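Local coordinates for protein anti-sigma-I factor RsgI3 (Clostridium thermocellum, PDB 6QE7) that probably holds the sigma factor SigI3 inactive until its extracellular tandem PA14 domains, the part described here, bind plant polysaccharides such as pectin, at residues C27-G35 / Y111-L122; Q148-A156 / V283-D291. All coordinates share one frame; numbering follows the deposited sequence.

Interaction 1. Residues C27-G35 / Y111-L122; sequences CIDFDWGEG and YYQHVRAASAKL. With CA (calcium ion), chain D.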
loop_
_atom_site.group_PDB
_atom_site.type_symbol
_atom_site.label_atom_id
_atom_site.label_comp_id
_atom_site.label_asym_id
_atom_site.label_seq_id
_atom_site.Cartn_x
_atom_site.Cartn_y
_atom_site.Cartn_z
ATOM N N CYS A 27 2.428 25.143 0.800
ATOM C CA CYS A 27 1.089 25.090 1.397
ATOM C C CYS A 27 0.290 23.996 0.675
ATOM O O CYS A 27 0.809 23.386 -0.292
ATOM C CB CYS A 27 0.462 26.467 1.330
ATOM S SG CYS A 27 -0.040 26.932 -0.340
ATOM N N ILE A 28 -0.841 23.641 1.265
ATOM C CA ILE A 28 -1.780 22.593 0.784
ATOM C C ILE A 28 -2.923 23.341 0.155
ATOM O O ILE A 28 -3.824 23.728 0.860
ATOM C CB ILE A 28 -2.214 21.546 1.846
ATOM C CG1 ILE A 28 -0.994 20.871 2.485
ATOM C CG2 ILE A 28 -3.167 20.534 1.209
ATOM C CD1 ILE A 28 -1.310 19.979 3.670
ATOM N N ASP A 29 -2.767 23.540 -1.145
ATOM C CA ASP A 29 -3.677 24.319 -1.999
ATOM C C ASP A 29 -3.576 23.775 -3.438
ATOM O O ASP A 29 -2.989 24.463 -4.298
ATOM C CB ASP A 29 -3.321 25.799 -1.987
ATOM C CG ASP A 29 -4.408 26.635 -2.660
ATOM O OD1 ASP A 29 -5.533 26.131 -2.794
ATOM O OD2 ASP A 29 -4.135 27.787 -3.052
ATOM N N PHE A 30 -4.103 22.577 -3.661
ATOM C CA PHE A 30 -3.900 21.826 -4.900
ATOM C C PHE A 30 -5.227 21.619 -5.579
ATOM O O PHE A 30 -6.142 21.113 -4.982
ATOM C CB PHE A 30 -3.188 20.508 -4.585
ATOM C CG PHE A 30 -1.757 20.659 -4.190
ATOM C CD1 PHE A 30 -0.796 20.975 -5.133
ATOM C CD2 PHE A 30 -1.353 20.465 -2.891
ATOM C CE1 PHE A 30 0.536 21.129 -4.777
ATOM C CE2 PHE A 30 -0.015 20.613 -2.531
ATOM C CZ PHE A 30 0.936 20.870 -3.485
ATOM N N ASP A 31 -5.273 21.888 -6.863
ATOM C CA ASP A 31 -6.375 21.384 -7.687
ATOM C C ASP A 31 -5.765 20.713 -8.890
ATOM O O ASP A 31 -5.247 21.396 -9.682
ATOM C CB ASP A 31 -7.379 22.469 -8.065
ATOM C CG ASP A 31 -8.520 21.925 -8.919
ATOM O OD1 ASP A 31 -8.516 20.712 -9.280
ATOM O OD2 ASP A 31 -9.391 22.728 -9.287
ATOM N N TRP A 32 -5.874 19.393 -8.983
ATOM C CA TRP A 32 -5.181 18.591 -10.019
ATOM C C TRP A 32 -6.157 18.255 -11.129
ATOM O O TRP A 32 -5.787 17.470 -12.023
ATOM C CB TRP A 32 -4.559 17.345 -9.383
ATOM C CG TRP A 32 -3.492 17.684 -8.408
ATOM C CD1 TRP A 32 -2.356 18.405 -8.667
ATOM C CD2 TRP A 32 -3.445 17.333 -7.023
ATOM N NE1 TRP A 32 -1.561 18.434 -7.571
ATOM C CE2 TRP A 32 -2.220 17.825 -6.533
ATOM C CE3 TRP A 32 -4.294 16.606 -6.173
ATOM C CZ2 TRP A 32 -1.828 17.641 -5.214
ATOM C CZ3 TRP A 32 -3.885 16.404 -4.876
ATOM C CH2 TRP A 32 -2.700 16.956 -4.395
ATOM N N GLY A 33 -7.318 18.905 -11.130
ATOM C CA GLY A 33 -8.383 18.595 -12.090
ATOM C C GLY A 33 -8.640 17.101 -12.124
ATOM O O GLY A 33 -8.936 16.578 -11.064
ATOM N N GLU A 34 -8.492 16.453 -13.278
ATOM C CA GLU A 34 -8.638 14.991 -13.438
ATOM C C GLU A 34 -7.248 14.352 -13.605
ATOM O O GLU A 34 -7.144 13.167 -14.051
ATOM C CB GLU A 34 -9.623 14.678 -14.575
ATOM C CG GLU A 34 -11.005 15.110 -14.224
ATOM C CD GLU A 34 -12.040 14.843 -15.288
ATOM O OE1 GLU A 34 -11.854 15.388 -16.424
ATOM O OE2 GLU A 34 -12.996 14.081 -14.978
ATOM N N GLY A 35 -6.217 15.040 -13.158
ATOM C CA GLY A 35 -4.826 14.648 -13.375
ATOM C C GLY A 35 -4.211 14.215 -12.058
ATOM O O GLY A 35 -4.955 13.783 -11.172
ATOM N N TYR A 111 -4.462 12.184 2.575
ATOM C CA TYR A 111 -5.359 12.515 1.468
ATOM C C TYR A 111 -5.349 11.333 0.521
ATOM O O TYR A 111 -4.242 10.770 0.338
ATOM C CB TYR A 111 -4.828 13.803 0.798
ATOM C CG TYR A 111 -5.361 13.932 -0.598
ATOM C CD1 TYR A 111 -6.645 14.380 -0.822
ATOM C CD2 TYR A 111 -4.640 13.449 -1.664
ATOM C CE1 TYR A 111 -7.203 14.398 -2.080
ATOM C CE2 TYR A 111 -5.176 13.470 -2.930
ATOM C CZ TYR A 111 -6.454 13.927 -3.133
ATOM O OH TYR A 111 -6.947 13.950 -4.387
ATOM N N TYR A 112 -6.446 11.068 -0.200
ATOM C CA TYR A 112 -6.330 10.179 -1.364
ATOM C C TYR A 112 -7.357 10.615 -2.409
ATOM O O TYR A 112 -8.331 11.320 -2.139
ATOM C CB TYR A 112 -6.532 8.724 -0.954
ATOM C CG TYR A 112 -7.978 8.320 -0.812
ATOM C CD1 TYR A 112 -8.687 8.535 0.354
ATOM C CD2 TYR A 112 -8.644 7.667 -1.844
ATOM C CE1 TYR A 112 -10.022 8.139 0.490
ATOM C CE2 TYR A 112 -9.956 7.218 -1.712
ATOM C CZ TYR A 112 -10.659 7.440 -0.534
ATOM O OH TYR A 112 -11.971 7.091 -0.470
ATOM N N GLN A 113 -6.997 10.290 -3.622
ATOM C CA GLN A 113 -7.787 10.311 -4.865
ATOM C C GLN A 113 -8.151 8.883 -5.266
ATOM O O GLN A 113 -7.249 7.957 -5.308
ATOM C CB GLN A 113 -6.948 10.996 -5.962
ATOM C CG GLN A 113 -7.297 10.503 -7.373
ATOM C CD GLN A 113 -8.583 11.024 -7.938
ATOM O OE1 GLN A 113 -9.576 11.213 -7.240
ATOM N NE2 GLN A 113 -8.535 11.397 -9.224
ATOM N N HIS A 114 -9.420 8.717 -5.587
ATOM C CA HIS A 114 -9.926 7.470 -6.191
ATOM C C HIS A 114 -9.932 7.659 -7.712
ATOM O O HIS A 114 -8.957 7.235 -8.339
ATOM C CB HIS A 114 -11.265 7.013 -5.571
ATOM C CG HIS A 114 -11.720 5.691 -6.106
ATOM N ND1 HIS A 114 -13.018 5.470 -6.445
ATOM C CD2 HIS A 114 -11.024 4.568 -6.477
ATOM C CE1 HIS A 114 -13.145 4.257 -6.985
ATOM N NE2 HIS A 114 -11.916 3.675 -7.009
ATOM N N VAL A 115 -10.963 8.311 -8.253
ATOM C CA VAL A 115 -11.135 8.514 -9.712
ATOM C C VAL A 115 -11.650 9.923 -10.027
ATOM O O VAL A 115 -11.861 10.752 -9.130
ATOM C CB VAL A 115 -12.071 7.431 -10.282
ATOM C CG1 VAL A 115 -11.490 5.996 -10.160
ATOM C CG2 VAL A 115 -13.469 7.513 -9.705
ATOM N N ARG A 116 -11.790 10.214 -11.317
ATOM C CA ARG A 116 -12.330 11.533 -11.713
ATOM C C ARG A 116 -11.462 12.629 -11.107
ATOM O O ARG A 116 -10.214 12.649 -11.367
ATOM C CB ARG A 116 -13.787 11.572 -11.312
ATOM C CG ARG A 116 -14.475 10.361 -11.928
ATOM C CD ARG A 116 -15.955 10.568 -12.038
ATOM N NE ARG A 116 -16.559 9.328 -12.529
ATOM C CZ ARG A 116 -17.569 9.264 -13.386
ATOM N NH1 ARG A 116 -18.096 10.373 -13.871
ATOM N NH2 ARG A 116 -18.086 8.095 -13.710
ATOM N N ALA A 117 -12.094 13.608 -10.515
ATOM C CA ALA A 117 -11.414 14.862 -10.126
ATOM C C ALA A 117 -10.580 14.624 -8.872
ATOM O O ALA A 117 -10.884 13.713 -8.112
ATOM C CB ALA A 117 -12.460 15.921 -9.931
ATOM N N ALA A 118 -9.544 15.421 -8.645
ATOM C CA ALA A 118 -8.639 15.306 -7.471
ATOM C C ALA A 118 -8.219 16.712 -7.017
ATOM O O ALA A 118 -7.752 17.513 -7.896
ATOM C CB ALA A 118 -7.451 14.407 -7.821
ATOM N N SER A 119 -8.393 17.022 -5.728
ATOM C CA SER A 119 -7.935 18.293 -5.115
ATOM C C SER A 119 -7.726 18.157 -3.614
ATOM O O SER A 119 -8.373 17.306 -2.987
ATOM C CB SER A 119 -8.928 19.439 -5.392
ATOM O OG SER A 119 -10.275 19.091 -5.065
ATOM N N ALA A 120 -6.896 19.022 -3.042
ATOM C CA ALA A 120 -6.628 19.024 -1.590
ATOM C C ALA A 120 -6.206 20.433 -1.174
ATOM O O ALA A 120 -5.187 20.982 -1.704
ATOM C CB ALA A 120 -5.589 17.995 -1.222
ATOM N N LYS A 121 -6.912 20.934 -0.190
ATOM C CA LYS A 121 -6.716 22.287 0.389
ATOM C C LYS A 121 -6.925 22.236 1.883
ATOM O O LYS A 121 -7.951 21.588 2.321
ATOM C CB LYS A 121 -7.765 23.253 -0.146
ATOM C CG LYS A 121 -7.689 23.410 -1.651
ATOM C CD LYS A 121 -8.771 24.217 -2.289
ATOM C CE LYS A 121 -8.634 24.055 -3.784
ATOM N NZ LYS A 121 -9.126 25.242 -4.492
ATOM N N LEU A 122 -6.013 22.887 2.598
ATOM C CA LEU A 122 -6.049 23.005 4.072
ATOM C C LEU A 122 -6.140 24.488 4.446
ATOM O O LEU A 122 -5.210 25.211 4.125
ATOM C CB LEU A 122 -4.782 22.378 4.655
ATOM C CG LEU A 122 -4.619 22.508 6.164
ATOM C CD1 LEU A 122 -5.727 21.790 6.878
ATOM C CD2 LEU A 122 -3.282 21.968 6.629
HETATM CA CA CA D . -11.741 11.833 -7.095
HETATM O O HOH W 1 -2.106 24.996 3.575
HETATM O O HOH W 2 -6.331 11.254 -11.229
HETATM O O HOH W 3 -13.970 10.244 -6.877
HETATM O O HOH W 4 -14.366 12.495 -7.538
#
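W32 and Y111 meet obliquely, their ring planes turned 55° against each other, with CZ3 of W32 3.7 Å from CE2 of Y111. Y111 CZ lies at the edge of the indole, in its plane, while CB of F30 rests over one indole face. One face of the Y111 ring carries A120 CB, set toward the rim. CG of W32 stands anti to its own carbonyl carbon (chi1 -64°), which lays the six-membered ring along A118 and A120. The hydroxyl of Y111 is held by the backbone of D69.

Strand 29-31, which leads into W32, runs antiparallel to strand 119-122. F30 and A120 form the hydrogen-bonded pair, F30 N reaching A120 O at 2.7 Å and A120 N returning to F30 O at 3.0 Å. L122 N continues the pattern to I28 O, and the CB atoms of I28 and L122 pack together. On the face of D29, D31, S119 and K121, the aliphatic part of K121 crosses D29, whose OD1 is 3.7 Å from K121 CG; the lysine NZ stays beyond salt-bridge distance.

At the other end W32 and G33 both face A118 in a classic beta bulge: W32 N binds A118 O, and A118 N meets G33 O at 2.7 Å, nearly along the C=O axis. D31 OD1 accepts from G33 N in an Asx turn, approached from above the carboxylate plane, and a type II' turn from W32 to G35, closed by G35 N on W32 O, overlaps the bulge.

The turn between strands 111-113 and 119-122 binds calcium through Q113 OE1, V115 O and A117 O, each at 2.3 Å. Q113 NE2 also donates to R116 O, which helps fix the amide. Together with D69, D70 and two waters, these ligands form the calcium site of the first PA14 domain, where the bulged strand pair adjoins the metal-binding loop.

Interaction 2. Residues Q148-A156 / V283-D291; sequences QKDVNGLSA and VPSKNLFAD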
loop_
_atom_site.group_PDB
_atom_site.type_symbol
_atom_site.label_atom_id
_atom_site.label_comp_id
_atom_site.label_asym_id
_atom_site.label_seq_id
_atom_site.Cartn_x
_atom_site.Cartn_y
_atom_site.Cartn_z
ATOM N N GLN A 148 10.459 4.307 2.796
ATOM C CA GLN A 148 11.264 3.376 1.932
ATOM C C GLN A 148 10.405 2.775 0.813
ATOM O O GLN A 148 9.326 2.208 1.102
ATOM C CB GLN A 148 11.912 2.215 2.696
ATOM C CG GLN A 148 13.154 2.617 3.474
ATOM C CD GLN A 148 12.778 3.342 4.741
ATOM O OE1 GLN A 148 11.736 3.094 5.343
ATOM N NE2 GLN A 148 13.633 4.255 5.159
ATOM N N LYS A 149 10.877 2.878 -0.431
ATOM C CA LYS A 149 10.347 2.036 -1.515
ATOM C C LYS A 149 10.441 0.596 -1.006
ATOM O O LYS A 149 11.466 0.217 -0.511
ATOM C CB LYS A 149 11.077 2.275 -2.835
ATOM C CG LYS A 149 10.405 3.311 -3.727
ATOM C CD LYS A 149 10.780 3.181 -5.209
ATOM C CE LYS A 149 10.327 4.334 -6.093
ATOM N NZ LYS A 149 10.752 5.670 -5.579
ATOM N N ASP A 150 9.343 -0.141 -1.024
ATOM C CA ASP A 150 9.379 -1.598 -0.778
ATOM C C ASP A 150 9.961 -2.244 -2.034
ATOM O O ASP A 150 10.084 -1.587 -3.013
ATOM C CB ASP A 150 7.994 -2.103 -0.399
ATOM C CG ASP A 150 7.940 -3.504 0.175
ATOM O OD1 ASP A 150 8.982 -4.056 0.653
ATOM O OD2 ASP A 150 6.846 -4.040 0.130
ATOM N N VAL A 151 10.384 -3.479 -1.928
ATOM C CA VAL A 151 11.040 -4.277 -2.985
ATOM C C VAL A 151 9.957 -5.128 -3.645
ATOM O O VAL A 151 9.092 -5.648 -2.959
ATOM C CB VAL A 151 12.198 -5.090 -2.348
ATOM C CG1 VAL A 151 12.705 -6.246 -3.195
ATOM C CG2 VAL A 151 13.369 -4.160 -2.051
ATOM N N ASN A 152 10.073 -5.345 -4.936
ATOM C CA ASN A 152 9.116 -6.207 -5.658
ATOM C C ASN A 152 9.468 -7.676 -5.429
ATOM O O ASN A 152 10.559 -7.926 -5.059
ATOM C CB ASN A 152 9.044 -5.836 -7.121
ATOM C CG ASN A 152 8.025 -4.743 -7.380
ATOM O OD1 ASN A 152 8.330 -3.878 -8.164
ATOM N ND2 ASN A 152 6.833 -4.767 -6.766
ATOM N N GLY A 153 8.502 -8.570 -5.566
ATOM C CA GLY A 153 8.672 -9.982 -5.169
ATOM C C GLY A 153 8.089 -10.238 -3.816
ATOM O O GLY A 153 7.415 -9.363 -3.245
ATOM N N LEU A 154 8.311 -11.429 -3.329
ATOM C CA LEU A 154 7.775 -11.878 -2.053
ATOM C C LEU A 154 8.890 -12.440 -1.179
ATOM O O LEU A 154 9.897 -13.008 -1.731
ATOM C CB LEU A 154 6.674 -12.892 -2.340
ATOM C CG LEU A 154 5.454 -12.360 -3.066
ATOM C CD1 LEU A 154 4.568 -13.517 -3.426
ATOM C CD2 LEU A 154 4.663 -11.342 -2.199
ATOM N N SER A 155 8.752 -12.267 0.139
ATOM C CA SER A 155 9.662 -12.897 1.141
ATOM C C SER A 155 9.345 -14.370 1.245
ATOM O O SER A 155 8.247 -14.687 1.695
ATOM C CB SER A 155 9.568 -12.274 2.483
ATOM O OG SER A 155 9.718 -10.897 2.301
ATOM N N ALA A 156 10.334 -15.198 0.886
ATOM C CA ALA A 156 10.252 -16.663 0.816
ATOM C C ALA A 156 11.073 -17.202 1.974
ATOM O O ALA A 156 12.210 -16.726 2.184
ATOM C CB ALA A 156 10.764 -17.152 -0.513
ATOM N N VAL A 283 1.316 -14.177 -11.986
ATOM C CA VAL A 283 1.277 -12.852 -11.324
ATOM C C VAL A 283 2.677 -12.263 -11.435
ATOM O O VAL A 283 3.669 -12.918 -11.051
ATOM C CB VAL A 283 0.826 -12.967 -9.883
ATOM C CG1 VAL A 283 0.729 -11.590 -9.288
ATOM C CG2 VAL A 283 -0.472 -13.757 -9.780
ATOM N N PRO A 284 2.787 -11.027 -11.970
ATOM C CA PRO A 284 4.073 -10.423 -12.294
ATOM C C PRO A 284 4.756 -9.891 -11.045
ATOM O O PRO A 284 4.099 -9.518 -10.130
ATOM C CB PRO A 284 3.785 -9.284 -13.303
ATOM C CG PRO A 284 2.317 -9.286 -13.528
ATOM C CD PRO A 284 1.677 -10.278 -12.561
ATOM N N SER A 285 6.069 -9.841 -11.061
ATOM C CA SER A 285 6.868 -9.285 -9.938
ATOM C C SER A 285 6.430 -7.849 -9.633
ATOM O O SER A 285 6.424 -7.469 -8.461
ATOM C CB SER A 285 8.298 -9.334 -10.249
ATOM O OG SER A 285 9.055 -9.124 -9.056
ATOM N N LYS A 286 6.011 -7.080 -10.636
ATOM C CA LYS A 286 5.663 -5.644 -10.385
ATOM C C LYS A 286 4.360 -5.516 -9.564
ATOM O O LYS A 286 4.021 -4.370 -9.162
ATOM C CB LYS A 286 5.634 -4.878 -11.706
ATOM C CG LYS A 286 4.400 -5.117 -12.543
ATOM C CD LYS A 286 4.475 -4.393 -13.870
ATOM C CE LYS A 286 5.236 -5.236 -14.872
ATOM N NZ LYS A 286 5.865 -4.389 -15.915
ATOM N N ASN A 287 3.626 -6.603 -9.292
ATOM C CA ASN A 287 2.401 -6.491 -8.476
ATOM C C ASN A 287 2.595 -7.115 -7.108
ATOM O O ASN A 287 1.558 -7.253 -6.401
ATOM C CB ASN A 287 1.201 -7.089 -9.186
ATOM C CG ASN A 287 0.824 -6.258 -10.383
ATOM O OD1 ASN A 287 1.281 -6.576 -11.466
ATOM N ND2 ASN A 287 0.018 -5.205 -10.199
ATOM N N LEU A 288 3.819 -7.559 -6.808
ATOM C CA LEU A 288 4.116 -8.375 -5.619
ATOM C C LEU A 288 5.106 -7.540 -4.829
ATOM O O LEU A 288 5.937 -6.831 -5.454
ATOM C CB LEU A 288 4.641 -9.773 -6.028
ATOM C CG LEU A 288 3.638 -10.649 -6.788
ATOM C CD1 LEU A 288 4.285 -11.896 -7.394
ATOM C CD2 LEU A 288 2.472 -11.043 -5.914
ATOM N N PHE A 289 4.892 -7.461 -3.545
ATOM C CA PHE A 289 5.733 -6.617 -2.683
ATOM C C PHE A 289 6.205 -7.416 -1.506
ATOM O O PHE A 289 5.378 -8.055 -0.888
ATOM C CB PHE A 289 4.988 -5.374 -2.196
ATOM C CG PHE A 289 4.562 -4.496 -3.347
ATOM C CD1 PHE A 289 3.372 -4.755 -4.035
ATOM C CD2 PHE A 289 5.392 -3.467 -3.809
ATOM C CE1 PHE A 289 3.005 -3.988 -5.142
ATOM C CE2 PHE A 289 5.025 -2.699 -4.910
ATOM C CZ PHE A 289 3.840 -2.962 -5.572
ATOM N N ALA A 290 7.480 -7.255 -1.165
ATOM C CA ALA A 290 8.124 -8.188 -0.224
ATOM C C ALA A 290 7.815 -7.736 1.190
ATOM O O ALA A 290 7.873 -8.599 2.074
ATOM C CB ALA A 290 9.608 -8.297 -0.467
ATOM N N ASP A 291 7.520 -6.452 1.380
ATOM C CA ASP A 291 7.159 -5.829 2.686
ATOM C C ASP A 291 8.394 -5.856 3.618
ATOM O O ASP A 291 9.550 -5.528 3.255
ATOM C CB ASP A 291 5.880 -6.457 3.264
ATOM C CG ASP A 291 5.284 -5.655 4.436
ATOM O OD1 ASP A 291 6.012 -4.846 5.066
ATOM O OD2 ASP A 291 4.111 -5.851 4.746
ATOM O OXT ASP A 291 8.278 -6.209 4.799
HETATM O O HOH W 5 6.167 -2.425 -8.973
#
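D150 reaches across to the backbone of D291, the chain terminus, where the two ends of the second PA14 domain, a beta-sandwich, come together. Among the side-chain bonds, D291 N donates to D150 OD2 at 2.8 Å on the syn lone pair, with a weak second bond to OD1. S155 OG donates to A290 O at 3.0 Å, tying the start of strand 154-156 to the C-terminal tail.

Backbone pairing is sparse: A290 N binds V151 O at 2.9 Å, and G153 N makes a weak bond to L288 O. A290 CB lies in van der Waals contact with the carbonyl oxygens of V151 and G153.

Apolar contact is provided by L154 and L288, whose side chains cross with L154 CG 4.0 Å from L288 CB; I176 and I202 pack around them.

Water joins N152 OD1 to K286 O, an oxygen that R18 of the first PA14 domain also binds. While this water holds OD1, ND2 at the other end of the N152 amide donates to L288 O at 2.6 Å, nearly in the amide plane, and the same nitrogen sits 3.3 Å above one face of the F289 ring, offset toward its rim.

How the interactions relate
Interactions 1 and 2 belong to the first and second PA14 domains respectively and follow one another in series along the chain. Their centres are 28 Å apart and their nearest atoms about 15 Å, so neither touches the other. Interaction 1 contributes three ligands to a calcium ion of the first domain, whereas interaction 2 supplies none, although the side chain of N287 is about 10 Å from a bound calcium ion. Segment 283-291 faces the first domain through R18, which binds K286 O and touches F289; from 148-156, K149 makes a weak bond to Q20. Interaction 1 thus joins a strand pair to a metal loop within one domain, while interaction 2 ties the ends of the other beside the domain interface.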